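Local atomic coordinates of SusD superfamily protein (Bacteroides vulgatus, PDB entry 3MYV), a protein that probably binds polysaccharides at the outer membrane as a member of the SusD family. Residues A[41-45]-A[46-50]. Sequence-based numbering, arbitrary orientation.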
loop_
_atom_site.group_PDB
_atom_site.type_symbol
_atom_site.label_atom_id
_atom_site.label_comp_id
_atom_site.label_asym_id
_atom_site.label_seq_id
_atom_site.Cartn_x
_atom_site.Cartn_y
_atom_site.Cartn_z
ATOM N N GLY A 41 -3.532 -3.149 5.997
ATOM C CA GLY A 41 -3.789 -3.943 4.792
ATOM C C GLY A 41 -3.684 -5.461 4.925
ATOM O O GLY A 41 -4.377 -6.192 4.228
ATOM N N ASP A 42 -2.780 -5.944 5.775
ATOM C CA ASP A 42 -2.567 -7.380 5.946
ATOM C C ASP A 42 -3.398 -7.976 7.077
ATOM O O ASP A 42 -3.996 -9.045 6.920
ATOM C CB ASP A 42 -1.090 -7.663 6.202
ATOM C CG ASP A 42 -0.248 -7.533 4.938
ATOM O OD1 ASP A 42 -0.412 -8.393 4.073
ATOM O OD2 ASP A 42 0.574 -6.593 4.838
HETATM N N MSE A 43 -3.441 -7.303 8.237
HETATM C CA MSE A 43 -4.085 -7.894 9.402
HETATM C C MSE A 43 -5.599 -7.987 9.249
HETATM O O MSE A 43 -6.232 -8.807 9.906
HETATM C CB MSE A 43 -3.722 -7.149 10.688
HETATM C CG MSE A 43 -2.199 -7.255 11.012
HETATM SE SE MSE A 43 -1.678 -9.034 11.575
HETATM C CE MSE A 43 0.139 -8.944 10.983
ATOM N N LYS A 44 -6.160 -7.173 8.363
ATOM C CA LYS A 44 -7.599 -7.169 8.081
ATOM C C LYS A 44 -8.034 -8.156 6.988
ATOM O O LYS A 44 -9.243 -8.357 6.737
ATOM C CB LYS A 44 -8.036 -5.728 7.739
ATOM C CG LYS A 44 -7.860 -4.779 8.899
ATOM C CD LYS A 44 -8.275 -3.333 8.626
ATOM C CE LYS A 44 -8.324 -2.521 9.929
ATOM N NZ LYS A 44 -9.451 -2.974 10.785
ATOM N N GLY A 45 -7.056 -8.741 6.314
ATOM C CA GLY A 45 -7.311 -9.795 5.342
ATOM C C GLY A 45 -7.438 -11.187 5.969
ATOM O O GLY A 45 -7.685 -11.333 7.175
ATOM N N ASP A 46 -7.259 -12.201 5.128
ATOM C CA ASP A 46 -7.331 -13.606 5.554
ATOM C C ASP A 46 -5.979 -14.313 5.599
ATOM O O ASP A 46 -5.898 -15.514 5.949
ATOM C CB ASP A 46 -8.297 -14.370 4.629
ATOM C CG ASP A 46 -7.864 -14.339 3.183
ATOM O OD1 ASP A 46 -6.935 -13.584 2.860
ATOM O OD2 ASP A 46 -8.460 -15.070 2.376
ATOM N N ASP A 47 -4.909 -13.594 5.246
ATOM C CA ASP A 47 -3.577 -14.224 5.095
ATOM C C ASP A 47 -2.581 -13.951 6.207
ATOM O O ASP A 47 -1.580 -14.679 6.337
ATOM C CB ASP A 47 -2.937 -13.803 3.774
ATOM C CG ASP A 47 -3.635 -14.420 2.562
ATOM O OD1 ASP A 47 -4.113 -15.573 2.687
ATOM O OD2 ASP A 47 -3.680 -13.745 1.502
HETATM N N MSE A 48 -2.848 -12.916 6.999
HETATM C CA MSE A 48 -2.074 -12.630 8.206
HETATM C C MSE A 48 -2.997 -12.354 9.362
HETATM O O MSE A 48 -4.126 -11.907 9.160
HETATM C CB MSE A 48 -1.164 -11.425 8.004
HETATM C CG MSE A 48 -0.149 -11.593 6.887
HETATM SE SE MSE A 48 1.411 -10.448 6.997
HETATM C CE MSE A 48 2.397 -11.406 8.341
ATOM N N GLN A 49 -2.516 -12.661 10.566
ATOM C CA GLN A 49 -3.278 -12.426 11.769
ATOM C C GLN A 49 -2.368 -11.951 12.887
ATOM O O GLN A 49 -1.137 -12.131 12.854
ATOM C CB GLN A 49 -4.025 -13.709 12.175
ATOM C CG GLN A 49 -3.089 -14.844 12.599
ATOM C CD GLN A 49 -3.814 -15.943 13.320
ATOM O OE1 GLN A 49 -4.404 -16.826 12.704
ATOM N NE2 GLN A 49 -3.748 -15.906 14.636
ATOM N N SER A 50 -2.982 -11.360 13.894
ATOM C CA SER A 50 -2.292 -11.011 15.123
ATOM C C SER A 50 -1.896 -12.228 15.965
ATOM O O SER A 50 -2.519 -13.285 15.920
ATOM C CB SER A 50 -3.214 -10.103 15.981
ATOM O OG SER A 50 -2.556 -9.645 17.138
HETATM O O HOH W 1 -4.295 -10.834 4.868
HETATM O O HOH W 2 -6.610 -12.828 9.255
#
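The carbonyl oxygen of D42, on helix 36-43, accepts two hydrogen bonds: one from G45 N at 3.1 Å, the other from a water whose oxygen lies 2.7 Å from D42 O. The same water accepts the N-H of D47, so a single solvent molecule links the helix to the backbone that follows it. A second water gives both its hydrogens to backbone oxygens, reaching G45 O at 2.8 Å and M48 O at 2.7 Å; it joins two carbonyls that could not bond to one another. R410 adds a further tie, its NE reaching G45 O and its NH2 reaching M43 O.

Two selenomethionines carry the apolar part of the contact. M43 folds back at its second torsion (chi2 -71°), which carries SE over the face of the Q49-S50 peptide, 3.3 Å from Q49 C. Beyond it, the terminal CE comes within 4.1 Å of M48 CB. M48 in turn runs alongside D42, pointing the same way, and its SE rests 3.8 Å from D42 CB. The carboxylate of D42 is held by G393 N, while L269 touches both selenomethionines.

The remaining polar side chains bind other parts of the chain: D46 forms a salt bridge with R397, and D47 pairs with K282 and S388. Q49 NE2 donates almost straight to S50 O (168° at the hydrogen), with S50 O only 8° out of the plane of the Q49 amide, and also bonds to Y414 O. With Q49 bonded to F278 through the backbone, the arrangement is a buried, water-bridged helix-to-strand turn that delivers strand 48-50 to its antiparallel partner 277-279 within the SusD-family fold.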